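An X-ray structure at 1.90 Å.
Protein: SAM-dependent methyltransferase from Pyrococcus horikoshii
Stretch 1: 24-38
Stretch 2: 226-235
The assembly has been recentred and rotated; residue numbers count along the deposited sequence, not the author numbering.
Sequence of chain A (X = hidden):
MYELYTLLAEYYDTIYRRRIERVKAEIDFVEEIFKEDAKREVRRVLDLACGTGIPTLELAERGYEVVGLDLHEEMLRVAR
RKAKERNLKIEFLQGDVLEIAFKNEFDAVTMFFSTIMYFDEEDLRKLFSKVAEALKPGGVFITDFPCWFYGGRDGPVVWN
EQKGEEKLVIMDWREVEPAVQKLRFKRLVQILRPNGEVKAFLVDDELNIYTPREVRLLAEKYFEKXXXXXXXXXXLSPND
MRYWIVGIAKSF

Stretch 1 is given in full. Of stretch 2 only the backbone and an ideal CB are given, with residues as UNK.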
# COMPACT_ATOMS: atom_id res chain seq x y z
N LYS A 24 30.62 6.44 -16.08
CA LYS A 24 31.36 7.63 -16.51
C LYS A 24 30.96 8.87 -15.72
O LYS A 24 31.82 9.68 -15.38
CB LYS A 24 31.17 7.85 -18.02
CG LYS A 24 31.75 6.71 -18.85
CD LYS A 24 31.77 7.02 -20.34
CE LYS A 24 32.31 5.84 -21.14
NZ LYS A 24 33.70 5.46 -20.74
N ALA A 25 29.68 9.01 -15.42
CA ALA A 25 29.22 10.15 -14.64
C ALA A 25 29.76 10.03 -13.21
O ALA A 25 30.12 11.03 -12.59
CB ALA A 25 27.68 10.20 -14.61
N GLU A 26 29.83 8.81 -12.70
CA GLU A 26 30.33 8.60 -11.35
C GLU A 26 31.82 8.91 -11.24
O GLU A 26 32.25 9.52 -10.27
CB GLU A 26 30.05 7.17 -10.88
CG GLU A 26 28.63 6.97 -10.39
CD GLU A 26 28.42 5.65 -9.67
OE1 GLU A 26 27.30 5.43 -9.18
OE2 GLU A 26 29.37 4.84 -9.61
N ILE A 27 32.61 8.50 -12.23
CA ILE A 27 34.03 8.78 -12.14
C ILE A 27 34.31 10.27 -12.39
O ILE A 27 35.32 10.80 -11.92
CB ILE A 27 34.83 7.87 -13.10
CG1 ILE A 27 34.65 6.41 -12.64
CG2 ILE A 27 36.31 8.23 -13.08
CD1 ILE A 27 34.92 6.18 -11.15
N ASP A 28 33.41 10.95 -13.10
CA ASP A 28 33.56 12.39 -13.31
C ASP A 28 33.51 13.02 -11.92
O ASP A 28 34.29 13.92 -11.60
CB ASP A 28 32.41 12.98 -14.13
CG ASP A 28 32.55 12.72 -15.62
OD1 ASP A 28 33.62 12.25 -16.05
OD2 ASP A 28 31.57 13.01 -16.35
N PHE A 29 32.56 12.56 -11.10
CA PHE A 29 32.40 13.07 -9.74
C PHE A 29 33.62 12.73 -8.90
O PHE A 29 34.12 13.55 -8.14
CB PHE A 29 31.13 12.49 -9.09
CG PHE A 29 30.91 12.95 -7.67
CD1 PHE A 29 30.92 14.31 -7.36
CD2 PHE A 29 30.69 12.03 -6.65
CE1 PHE A 29 30.71 14.74 -6.04
CE2 PHE A 29 30.48 12.45 -5.33
CZ PHE A 29 30.49 13.81 -5.03
N VAL A 30 34.10 11.49 -9.04
CA VAL A 30 35.28 11.06 -8.30
C VAL A 30 36.47 11.96 -8.63
O VAL A 30 37.22 12.35 -7.74
CB VAL A 30 35.62 9.59 -8.62
CG1 VAL A 30 36.99 9.22 -8.02
CG2 VAL A 30 34.54 8.67 -8.04
N GLU A 31 36.66 12.29 -9.91
CA GLU A 31 37.78 13.15 -10.28
C GLU A 31 37.62 14.55 -9.71
O GLU A 31 38.62 15.22 -9.42
CB GLU A 31 37.95 13.23 -11.80
CG GLU A 31 38.36 11.93 -12.46
CD GLU A 31 39.00 12.16 -13.82
OE1 GLU A 31 40.24 12.30 -13.88
OE2 GLU A 31 38.26 12.22 -14.82
N GLU A 32 36.38 15.01 -9.56
CA GLU A 32 36.18 16.33 -8.98
C GLU A 32 36.62 16.27 -7.52
O GLU A 32 37.20 17.22 -6.99
CB GLU A 32 34.71 16.77 -9.06
CG GLU A 32 34.46 18.08 -8.34
CD GLU A 32 33.12 18.70 -8.66
OE1 GLU A 32 32.09 18.03 -8.48
OE2 GLU A 32 33.10 19.87 -9.10
N ILE A 33 36.36 15.14 -6.86
CA ILE A 33 36.78 14.98 -5.47
C ILE A 33 38.31 14.99 -5.41
O ILE A 33 38.90 15.64 -4.55
CB ILE A 33 36.23 13.67 -4.85
CG1 ILE A 33 34.70 13.73 -4.77
CG2 ILE A 33 36.80 13.47 -3.46
CD1 ILE A 33 34.07 12.44 -4.24
N PHE A 34 38.96 14.28 -6.33
CA PHE A 34 40.42 14.24 -6.37
C PHE A 34 40.98 15.66 -6.50
O PHE A 34 41.92 16.05 -5.81
CB PHE A 34 40.94 13.43 -7.57
CG PHE A 34 40.70 11.94 -7.48
CD1 PHE A 34 40.41 11.33 -6.26
CD2 PHE A 34 40.83 11.15 -8.62
CE1 PHE A 34 40.25 9.94 -6.18
CE2 PHE A 34 40.67 9.76 -8.55
CZ PHE A 34 40.38 9.16 -7.33
N LYS A 35 40.37 16.43 -7.40
CA LYS A 35 40.80 17.80 -7.66
C LYS A 35 40.54 18.80 -6.55
O LYS A 35 41.41 19.61 -6.22
CB LYS A 35 40.15 18.30 -8.95
CG LYS A 35 40.35 19.78 -9.23
CD LYS A 35 39.58 20.20 -10.47
CE LYS A 35 39.61 21.71 -10.68
NZ LYS A 35 38.75 22.12 -11.82
N GLU A 36 39.36 18.74 -5.95
CA GLU A 36 38.99 19.69 -4.91
C GLU A 36 39.21 19.26 -3.46
O GLU A 36 39.50 20.10 -2.60
CB GLU A 36 37.52 20.09 -5.08
CG GLU A 36 37.17 20.69 -6.43
CD GLU A 36 37.96 21.95 -6.74
OE1 GLU A 36 38.25 22.72 -5.81
OE2 GLU A 36 38.28 22.17 -7.93
N ASP A 37 39.09 17.97 -3.16
CA ASP A 37 39.26 17.52 -1.79
C ASP A 37 40.64 16.98 -1.42
O ASP A 37 41.10 17.19 -0.30
CB ASP A 37 38.19 16.49 -1.45
CG ASP A 37 36.80 17.11 -1.43
OD1 ASP A 37 36.58 18.02 -0.61
OD2 ASP A 37 35.94 16.69 -2.24
N ALA A 38 41.29 16.29 -2.34
CA ALA A 38 42.61 15.75 -2.06
C ALA A 38 43.60 16.90 -1.88
O ALA A 38 43.41 17.98 -2.44
CB ALA A 38 43.06 14.84 -3.20
N UNK A 226 36.56 14.67 7.31
CA UNK A 226 35.62 13.80 6.63
C UNK A 226 34.49 14.65 6.08
O UNK A 226 34.01 15.57 6.73
CB UNK A 226 35.09 12.71 7.57
N UNK A 227 34.08 14.35 4.85
CA UNK A 227 33.00 15.07 4.23
C UNK A 227 31.92 14.09 3.80
O UNK A 227 32.21 12.92 3.52
CB UNK A 227 33.50 15.89 3.04
N UNK A 228 30.68 14.55 3.80
CA UNK A 228 29.55 13.73 3.38
C UNK A 228 28.91 14.47 2.23
O UNK A 228 28.49 15.62 2.38
CB UNK A 228 28.56 13.47 4.52
N UNK A 229 28.86 13.82 1.06
CA UNK A 229 28.27 14.43 -0.12
C UNK A 229 27.11 13.56 -0.58
O UNK A 229 26.96 12.42 -0.13
CB UNK A 229 29.31 14.60 -1.23
N UNK A 230 26.30 14.09 -1.49
CA UNK A 230 25.18 13.33 -2.00
C UNK A 230 24.89 13.60 -3.46
O UNK A 230 25.20 14.67 -3.98
CB UNK A 230 23.93 13.63 -1.17
N UNK A 231 24.31 12.61 -4.13
CA UNK A 231 23.92 12.74 -5.54
C UNK A 231 24.92 13.38 -6.51
O UNK A 231 24.59 14.33 -7.22
CB UNK A 231 22.63 13.56 -5.60
N UNK A 232 26.14 12.85 -6.53
CA UNK A 232 27.19 13.32 -7.43
C UNK A 232 27.51 14.82 -7.40
O UNK A 232 27.84 15.41 -8.43
CB UNK A 232 26.80 12.94 -8.86
N UNK A 233 27.44 15.42 -6.22
CA UNK A 233 27.75 16.83 -6.06
C UNK A 233 28.54 16.97 -4.77
O UNK A 233 28.28 16.24 -3.82
CB UNK A 233 26.49 17.69 -6.04
N UNK A 234 29.49 17.90 -4.75
CA UNK A 234 30.27 18.11 -3.54
C UNK A 234 29.48 18.96 -2.55
O UNK A 234 29.93 20.01 -2.08
CB UNK A 234 31.61 18.77 -3.87
N UNK A 235 28.27 18.49 -2.26
CA UNK A 235 27.37 19.14 -1.32
C UNK A 235 26.37 18.07 -0.88
O UNK A 235 26.32 16.98 -1.46
CB UNK A 235 26.68 20.35 -1.94

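Position 226 is extended (phi/psi -128/137) and its ideal CB has nothing of the helix within 5.5 Å, so stretch 1 leaves the choice open; a beta-branched residue suits such a strand, and V226 is found.

At 227 CA-to-CB points toward the helix, but the ideal CB lies 5.2 Å from D37 OD1. A long side chain could cover that distance, and a basic or polar one would suit the carboxylate. K227 is deposited; its CD comes 3.3 Å from D37 OD1, a contact of the aliphatic chain.

Position 228 again finds nothing within 5.5 Å, as strand alternation predicts, and many residues would fit; it is I228.

At 229 CB points toward stretch 1, 4.1 Å from F29 CZ, with I33 beside the path and D37 beyond. A large apolar or aromatic group suits the near part, a polar tip the far one. Y229 combines both: CD2 packs 4.0 Å from F29 CZ and 4.5 Å from I33 CD1, and OH donates a hydrogen bond to D37 OD1 (2.8 Å), although the modelled place of OH is less sure.

Position 230 points away, and its angles (-145/153) do not demand glycine; G230 is deposited.

At 231 phi is positive (45/54), which favours glycine, asparagine or aspartate. CB points away, and N231 makes no contact with the helix.

Position 232 repeats the left-handed angles (53/36), so glycine or asparagine might be expected. Yet its ideal CB is 4.3 Å from F29 CG, beside an apolar surface that would reward a medium-sized aliphatic chain. L232 takes that role: CD2 meets F29 CD2 at 3.7 Å, CD1 lies 4.4 Å from A25 CB, and CA sits 3.7 Å from the centroid of the F29 ring, 8° off its normal, a CH-pi contact over the face.

At 233 CB points away, 5.2 Å from F29 CE1, so a solvent-compatible residue suits. It is K233, whose backbone N approaches F29 CE1 at 3.3 Å.

Position 234 points sideways, its CB 4.7 Å from E32 OE1 and 5.1 Å from D37 OD2. Two carboxylates call for a long basic chain, arginine or lysine. R234 passes E32 (CD to E32 CG, 3.5 Å) and forms a two-pronged salt bridge: NE to D37 OD2 at 2.8 Å and NH2 to D37 OD1 at 2.9 Å, nearly linear at 173° and 179°. E36 CB covers one guanidinium face, 3.3 Å from R234 CZ.

Position 235 points away and tolerates many polar residues; E235 is deposited.

Stretch 2, residues 226-235: VKIYGNLKRE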
# COMPACT_ATOMS: atom_id res chain seq x y z
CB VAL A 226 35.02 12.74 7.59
CG1 VAL A 226 33.94 11.94 6.87
CG2 VAL A 226 36.11 11.81 8.07
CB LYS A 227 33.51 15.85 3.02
CG LYS A 227 34.51 16.93 3.39
CD LYS A 227 34.93 17.74 2.18
CE LYS A 227 35.64 19.02 2.58
NZ LYS A 227 34.98 19.69 3.75
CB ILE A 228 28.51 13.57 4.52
CG1 ILE A 228 29.18 12.95 5.75
CG2 ILE A 228 27.36 12.69 4.05
CD1 ILE A 228 28.25 12.82 6.95
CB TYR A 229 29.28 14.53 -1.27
CG TYR A 229 30.49 15.41 -1.00
CD1 TYR A 229 30.36 16.65 -0.39
CD2 TYR A 229 31.76 15.00 -1.42
CE1 TYR A 229 31.46 17.47 -0.19
CE2 TYR A 229 32.88 15.82 -1.22
CZ TYR A 229 32.72 17.05 -0.61
OH TYR A 229 33.82 17.86 -0.41
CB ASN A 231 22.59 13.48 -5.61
CG ASN A 231 21.43 12.66 -5.08
OD1 ASN A 231 21.61 11.78 -4.24
ND2 ASN A 231 20.23 12.96 -5.55
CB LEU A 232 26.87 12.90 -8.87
CG LEU A 232 26.61 11.41 -9.06
CD1 LEU A 232 26.39 11.12 -10.54
CD2 LEU A 232 27.80 10.61 -8.53
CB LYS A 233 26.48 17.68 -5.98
CG LYS A 233 25.65 17.69 -7.25
CD LYS A 233 24.42 18.58 -7.09
CE LYS A 233 23.60 18.62 -8.38
NZ LYS A 233 24.38 19.13 -9.54
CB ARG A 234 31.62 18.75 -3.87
CG ARG A 234 32.56 17.80 -4.61
CD ARG A 234 33.93 18.41 -4.88
NE ARG A 234 34.64 18.77 -3.65
CZ ARG A 234 34.78 20.01 -3.21
NH1 ARG A 234 34.27 21.02 -3.90
NH2 ARG A 234 35.45 20.25 -2.09
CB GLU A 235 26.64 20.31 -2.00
CG GLU A 235 25.85 19.93 -3.25
CD GLU A 235 25.20 21.13 -3.92
OE1 GLU A 235 25.92 22.08 -4.29
OE2 GLU A 235 23.96 21.13 -4.08
O HOH W 1 30.11 19.31 -7.23
O HOH W 2 32.86 21.15 -6.41
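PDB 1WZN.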